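Local coordinates for protein serine protease inhibitor (Schistosoma haematobium, PDB 3STO) that probably inhibits serine-type endopeptidases as a member of the serpin family of protease inhibitors, at residues S99-K104 with N250-T254; D196-F202 with K246-T251. All coordinates share one frame. Residue numbers count along the deposited sequence, not the author numbering.

Contact 1: residues S99-K104 with N250-T254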
loop_
_atom_site.group_PDB
_atom_site.type_symbol
_atom_site.label_atom_id
_atom_site.label_comp_id
_atom_site.label_asym_id
_atom_site.label_seq_id
_atom_site.Cartn_x
_atom_site.Cartn_y
_atom_site.Cartn_z
ATOM N N SER A 99 6.711 14.432 0.293
ATOM C CA SER A 99 5.328 14.807 0.142
ATOM C C SER A 99 4.485 14.069 1.160
ATOM O O SER A 99 3.716 14.687 1.864
ATOM C CB SER A 99 4.851 14.500 -1.261
ATOM O OG SER A 99 3.576 15.045 -1.461
ATOM N N LEU A 100 4.697 12.762 1.306
ATOM C CA LEU A 100 3.849 11.947 2.174
ATOM C C LEU A 100 4.139 12.126 3.665
ATOM O O LEU A 100 3.203 12.231 4.492
ATOM C CB LEU A 100 3.931 10.468 1.778
ATOM C CG LEU A 100 3.243 10.060 0.471
ATOM C CD1 LEU A 100 3.674 8.646 0.029
ATOM C CD2 LEU A 100 1.747 10.136 0.669
ATOM N N THR A 101 5.422 12.168 4.019
ATOM C CA THR A 101 5.794 12.229 5.439
ATOM C C THR A 101 5.664 13.649 5.997
ATOM O O THR A 101 5.750 13.856 7.190
ATOM C CB THR A 101 7.223 11.682 5.713
ATOM O OG1 THR A 101 8.190 12.546 5.107
ATOM C CG2 THR A 101 7.390 10.263 5.145
ATOM N N SER A 102 5.448 14.625 5.128
ATOM C CA SER A 102 5.196 15.973 5.603
ATOM C C SER A 102 3.793 16.121 6.218
ATOM O O SER A 102 3.519 17.102 6.900
ATOM C CB SER A 102 5.357 16.983 4.481
ATOM O OG SER A 102 4.324 16.833 3.534
ATOM N N GLU A 103 2.910 15.153 5.998
ATOM C CA GLU A 103 1.548 15.284 6.501
ATOM C C GLU A 103 1.423 14.909 7.983
ATOM O O GLU A 103 1.831 13.830 8.432
ATOM C CB GLU A 103 0.550 14.551 5.599
ATOM C CG GLU A 103 0.605 15.029 4.141
ATOM C CD GLU A 103 0.075 16.460 4.011
ATOM O OE1 GLU A 103 -0.486 16.991 5.005
ATOM O OE2 GLU A 103 0.207 17.047 2.913
ATOM N N LYS A 104 0.877 15.842 8.747
ATOM C CA LYS A 104 0.832 15.695 10.194
ATOM C C LYS A 104 -0.567 15.489 10.755
ATOM O O LYS A 104 -1.591 15.902 10.167
ATOM C CB LYS A 104 1.490 16.895 10.875
ATOM C CG LYS A 104 2.938 16.666 11.228
ATOM C CD LYS A 104 3.737 16.310 10.018
ATOM C CE LYS A 104 5.054 15.651 10.396
ATOM N NZ LYS A 104 6.032 15.964 9.347
ATOM N N ASN A 250 -6.822 15.064 8.421
ATOM C CA ASN A 250 -6.008 15.714 7.430
ATOM C C ASN A 250 -6.684 15.451 6.080
ATOM O O ASN A 250 -6.668 14.326 5.552
ATOM C CB ASN A 250 -4.555 15.201 7.498
ATOM C CG ASN A 250 -3.639 15.944 6.540
ATOM O OD1 ASN A 250 -4.095 16.412 5.497
ATOM N ND2 ASN A 250 -2.354 16.070 6.893
ATOM N N THR A 251 -7.317 16.471 5.527
ATOM C CA THR A 251 -8.242 16.220 4.437
ATOM C C THR A 251 -7.611 16.038 3.063
ATOM O O THR A 251 -8.316 15.927 2.050
ATOM C CB THR A 251 -9.361 17.259 4.386
ATOM O OG1 THR A 251 -8.825 18.523 3.976
ATOM C CG2 THR A 251 -10.048 17.357 5.762
ATOM N N ARG A 252 -6.284 16.003 3.022
ATOM C CA ARG A 252 -5.592 15.577 1.814
ATOM C C ARG A 252 -5.911 14.072 1.523
ATOM O O ARG A 252 -5.931 13.612 0.385
ATOM C CB ARG A 252 -4.081 15.800 1.996
ATOM C CG ARG A 252 -3.243 14.856 1.160
ATOM C CD ARG A 252 -1.791 15.246 1.152
ATOM N NE ARG A 252 -1.049 14.451 0.177
ATOM C CZ ARG A 252 0.269 14.516 0.021
ATOM N NH1 ARG A 252 0.986 15.332 0.783
ATOM N NH2 ARG A 252 0.868 13.767 -0.891
ATOM N N PHE A 253 -6.148 13.316 2.580
ATOM C CA PHE A 253 -6.464 11.913 2.471
ATOM C C PHE A 253 -7.959 11.669 2.706
ATOM O O PHE A 253 -8.577 12.288 3.579
ATOM C CB PHE A 253 -5.611 11.125 3.472
ATOM C CG PHE A 253 -4.140 11.340 3.275
ATOM C CD1 PHE A 253 -3.498 10.815 2.143
ATOM C CD2 PHE A 253 -3.391 12.081 4.197
ATOM C CE1 PHE A 253 -2.130 11.032 1.937
ATOM C CE2 PHE A 253 -2.056 12.285 4.001
ATOM C CZ PHE A 253 -1.422 11.774 2.854
ATOM N N THR A 254 -8.527 10.766 1.906
ATOM C CA THR A 254 -9.928 10.386 2.040
ATOM C C THR A 254 -10.106 8.881 1.866
ATOM O O THR A 254 -9.301 8.224 1.206
ATOM C CB THR A 254 -10.811 11.172 1.056
ATOM O OG1 THR A 254 -12.167 10.865 1.313
ATOM C CG2 THR A 254 -10.494 10.838 -0.392
#

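Contact 2: residues D196-F202 with K246-T251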
loop_
_atom_site.group_PDB
_atom_site.type_symbol
_atom_site.label_atom_id
_atom_site.label_comp_id
_atom_site.label_asym_id
_atom_site.label_seq_id
_atom_site.Cartn_x
_atom_site.Cartn_y
_atom_site.Cartn_z
ATOM N N ASP A 196 -4.961 8.155 10.884
ATOM C CA ASP A 196 -5.631 9.414 11.140
ATOM C C ASP A 196 -7.073 9.219 11.641
ATOM O O ASP A 196 -7.690 8.208 11.382
ATOM C CB ASP A 196 -5.611 10.293 9.890
ATOM C CG ASP A 196 -5.805 11.791 10.212
ATOM O OD1 ASP A 196 -5.855 12.140 11.416
ATOM O OD2 ASP A 196 -5.920 12.609 9.267
ATOM N N PHE A 197 -7.584 10.218 12.353
ATOM C CA PHE A 197 -8.989 10.307 12.736
ATOM C C PHE A 197 -9.820 10.684 11.526
ATOM O O PHE A 197 -9.296 11.292 10.575
ATOM C CB PHE A 197 -9.164 11.393 13.805
ATOM C CG PHE A 197 -8.596 11.030 15.143
ATOM C CD1 PHE A 197 -8.849 9.793 15.709
ATOM C CD2 PHE A 197 -7.774 11.902 15.817
ATOM C CE1 PHE A 197 -8.306 9.440 16.932
ATOM C CE2 PHE A 197 -7.236 11.559 17.045
ATOM C CZ PHE A 197 -7.509 10.326 17.602
ATOM N N TRP A 198 -11.097 10.290 11.550
ATOM C CA TRP A 198 -12.088 10.814 10.618
ATOM C C TRP A 198 -12.208 12.295 10.846
ATOM O O TRP A 198 -12.123 12.768 11.973
ATOM C CB TRP A 198 -13.483 10.200 10.827
ATOM C CG TRP A 198 -13.526 8.725 10.641
ATOM C CD1 TRP A 198 -13.755 7.783 11.604
ATOM C CD2 TRP A 198 -13.298 8.009 9.415
ATOM N NE1 TRP A 198 -13.690 6.524 11.051
ATOM C CE2 TRP A 198 -13.417 6.631 9.709
ATOM C CE3 TRP A 198 -13.000 8.402 8.092
ATOM C CZ2 TRP A 198 -13.260 5.638 8.735
ATOM C CZ3 TRP A 198 -12.839 7.416 7.127
ATOM C CH2 TRP A 198 -12.976 6.045 7.453
ATOM N N GLN A 199 -12.403 13.022 9.759
ATOM C CA GLN A 199 -12.833 14.402 9.856
ATOM C C GLN A 199 -14.174 14.453 10.644
ATOM O O GLN A 199 -14.365 15.315 11.500
ATOM C CB GLN A 199 -12.927 15.020 8.451
ATOM C CG GLN A 199 -13.062 16.525 8.433
ATOM C CD GLN A 199 -14.459 16.972 8.897
ATOM O OE1 GLN A 199 -15.460 16.362 8.544
ATOM N NE2 GLN A 199 -14.515 18.023 9.702
ATOM N N SER A 200 -15.071 13.502 10.363
ATOM C CA SER A 200 -16.320 13.319 11.123
ATOM C C SER A 200 -16.559 11.859 11.603
ATOM O O SER A 200 -17.075 11.018 10.872
ATOM C CB SER A 200 -17.498 13.804 10.293
ATOM O OG SER A 200 -18.666 13.496 10.987
ATOM N N PRO A 201 -16.195 11.566 12.850
ATOM C CA PRO A 201 -16.166 10.205 13.382
ATOM C C PRO A 201 -17.550 9.660 13.622
ATOM O O PRO A 201 -18.484 10.435 13.767
ATOM C CB PRO A 201 -15.446 10.376 14.739
ATOM C CG PRO A 201 -14.971 11.764 14.760
ATOM C CD PRO A 201 -15.858 12.545 13.888
ATOM N N PHE A 202 -17.672 8.340 13.647
ATOM C CA PHE A 202 -18.935 7.671 13.911
ATOM C C PHE A 202 -19.133 7.717 15.401
ATOM O O PHE A 202 -18.165 7.710 16.137
ATOM C CB PHE A 202 -18.878 6.202 13.472
ATOM C CG PHE A 202 -18.760 5.997 11.973
ATOM C CD1 PHE A 202 -17.511 5.966 11.355
ATOM C CD2 PHE A 202 -19.902 5.818 11.189
ATOM C CE1 PHE A 202 -17.399 5.743 9.992
ATOM C CE2 PHE A 202 -19.812 5.603 9.818
ATOM C CZ PHE A 202 -18.529 5.564 9.207
ATOM N N LYS A 246 -15.018 9.629 2.140
ATOM C CA LYS A 246 -15.171 10.073 3.507
ATOM C C LYS A 246 -13.816 10.584 3.969
ATOM O O LYS A 246 -12.890 9.813 4.184
ATOM C CB LYS A 246 -15.647 8.948 4.412
ATOM C CG LYS A 246 -15.744 9.355 5.866
ATOM C CD LYS A 246 -16.418 8.291 6.740
ATOM C CE LYS A 246 -16.490 8.735 8.216
ATOM N NZ LYS A 246 -17.104 10.072 8.361
ATOM N N PRO A 247 -13.705 11.900 4.135
ATOM C CA PRO A 247 -12.406 12.519 4.417
ATOM C C PRO A 247 -11.826 12.166 5.787
ATOM O O PRO A 247 -12.516 12.003 6.794
ATOM C CB PRO A 247 -12.706 14.031 4.345
ATOM C CG PRO A 247 -14.141 14.159 3.869
ATOM C CD PRO A 247 -14.818 12.861 4.183
ATOM N N LEU A 248 -10.508 12.078 5.819
ATOM C CA LEU A 248 -9.797 11.957 7.072
ATOM C C LEU A 248 -9.563 13.348 7.620
ATOM O O LEU A 248 -9.925 14.349 6.985
ATOM C CB LEU A 248 -8.509 11.137 6.894
ATOM C CG LEU A 248 -9.070 9.713 6.762
ATOM C CD1 LEU A 248 -8.574 9.015 5.557
ATOM C CD2 LEU A 248 -8.955 8.890 8.079
ATOM N N ASN A 249 -9.022 13.419 8.818
ATOM C CA ASN A 249 -8.976 14.693 9.478
ATOM C C ASN A 249 -7.965 15.614 8.796
ATOM O O ASN A 249 -8.220 16.784 8.597
ATOM C CB ASN A 249 -8.668 14.543 10.960
ATOM C CG ASN A 249 -8.918 15.831 11.691
ATOM O OD1 ASN A 249 -9.990 16.431 11.536
ATOM N ND2 ASN A 249 -7.930 16.305 12.421
ATOM N N ASN A 250 -6.822 15.064 8.421
ATOM C CA ASN A 250 -6.008 15.714 7.430
ATOM C C ASN A 250 -6.684 15.451 6.080
ATOM O O ASN A 250 -6.668 14.326 5.552
ATOM C CB ASN A 250 -4.555 15.201 7.498
ATOM C CG ASN A 250 -3.639 15.944 6.540
ATOM O OD1 ASN A 250 -4.095 16.412 5.497
ATOM N ND2 ASN A 250 -2.354 16.070 6.893
ATOM N N THR A 251 -7.317 16.471 5.527
ATOM C CA THR A 251 -8.242 16.220 4.437
ATOM C C THR A 251 -7.611 16.038 3.063
ATOM O O THR A 251 -8.316 15.927 2.050
ATOM C CB THR A 251 -9.361 17.259 4.386
ATOM O OG1 THR A 251 -8.825 18.523 3.976
ATOM C CG2 THR A 251 -10.048 17.357 5.762
HETATM O O HOH W 1 -15.293 12.305 7.901
#

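Contact 1: residues S99-K104 with N250-T254
A polar, charge-centred contact joins the C-terminal end of helix 82-101, helix D of the serpin fold, and the loop after it to the type I beta turn N250-F253, which connects s2B (strand 241-247) to s3B (strand 253-260). At its centre stands E103, whose carboxylate is shared between two partners: OE2 of E103 forms a salt bridge with NH1 of R252 at 2.8 Å, in line with the edge of the guanidinium, while OE1 of E103 accepts a hydrogen bond from ND2 of N250, also at 2.8 Å. The extended side chain of R252 carries its guanidinium on to the helix end. There NH2 of R252 donates to OG of S99 at 3.0 Å, and NH1 of R252 makes a weak bond to the carbonyl O of S99 at 3.0 Å, an acceptor that also receives OG of S102 at 2.8 Å. ND2 of N250 reaches weakly to O of K104 (3.4 Å), tying K104, the residue directly after E103, into the same network. The turn itself is closed by F253 N bonding to N250 O at 3.2 Å. Beneath the charges lies a small apolar layer in which the edge of the F253 ring meets both CD2 of L100 (4.2 Å from CE1 of F253) and CB of E103 (3.8 Å from CE2 of F253). Around this, R252 forms a second salt bridge with D387 at the end of strand 381-387, F253 packs edge-to-face on F194 of strand 186-197 and touches V114, and E103 pairs through its backbone with V114 of s2A (strand 112-124).

Contact 2: residues D196-F202 with K246-T251
Backbone groups, one carboxylate and one ammonium are paired where the end of s3A (strand 186-197) meets that of s2B (strand 241-247) and the loop after it, probably at the breach, where the reactive loop begins to insert in inhibitory serpins. The backbones bridge once, at W198 and L248, with N249 N donating to F197 O (2.8 Å) and Q199 N to P247 O (3.1 Å). OD2 of D196 accepts a hydrogen bond from N250 N at 2.7 Å, while OD1 of D196 is hydrogen-bonded to OG1 of T105. NZ of K246 donates to S200 O at 2.7 Å, to Q227 and to a water 2.9 Å away, which also accepts from S200 N (2.7 Å) and donates to P247 O (3.0 Å). CE of K246 lies over W198, 3.8 Å from the centroid of its six-membered ring, a CH-pi contact. W198 NE1 bonds to N349 O, F202 packs on strands 218-236 and 287-305, and D196 pairs through its backbone with I353 of strand 352-353.

In the fold
The two contacts lie 12 Å apart between centres and share N250 and T251. Along the chain come 99-104, then 196-202, and finally the connection between the neighbouring antiparallel strands 241-247 and 253-260, on which both contacts end. Contact 2 holds the start of this connection against the end of strand 186-197; contact 1 holds its second half against the end of helix 82-101. A probable hydrogen bond from L248 N to F253 O, 3.0 Å, joins them directly. N250 is held at two points, its backbone amide by D196 and its side chain by E103, so the s2B-s3B turn of sheet B is joined both to helix 82-101 and to the end of s3A in sheet A.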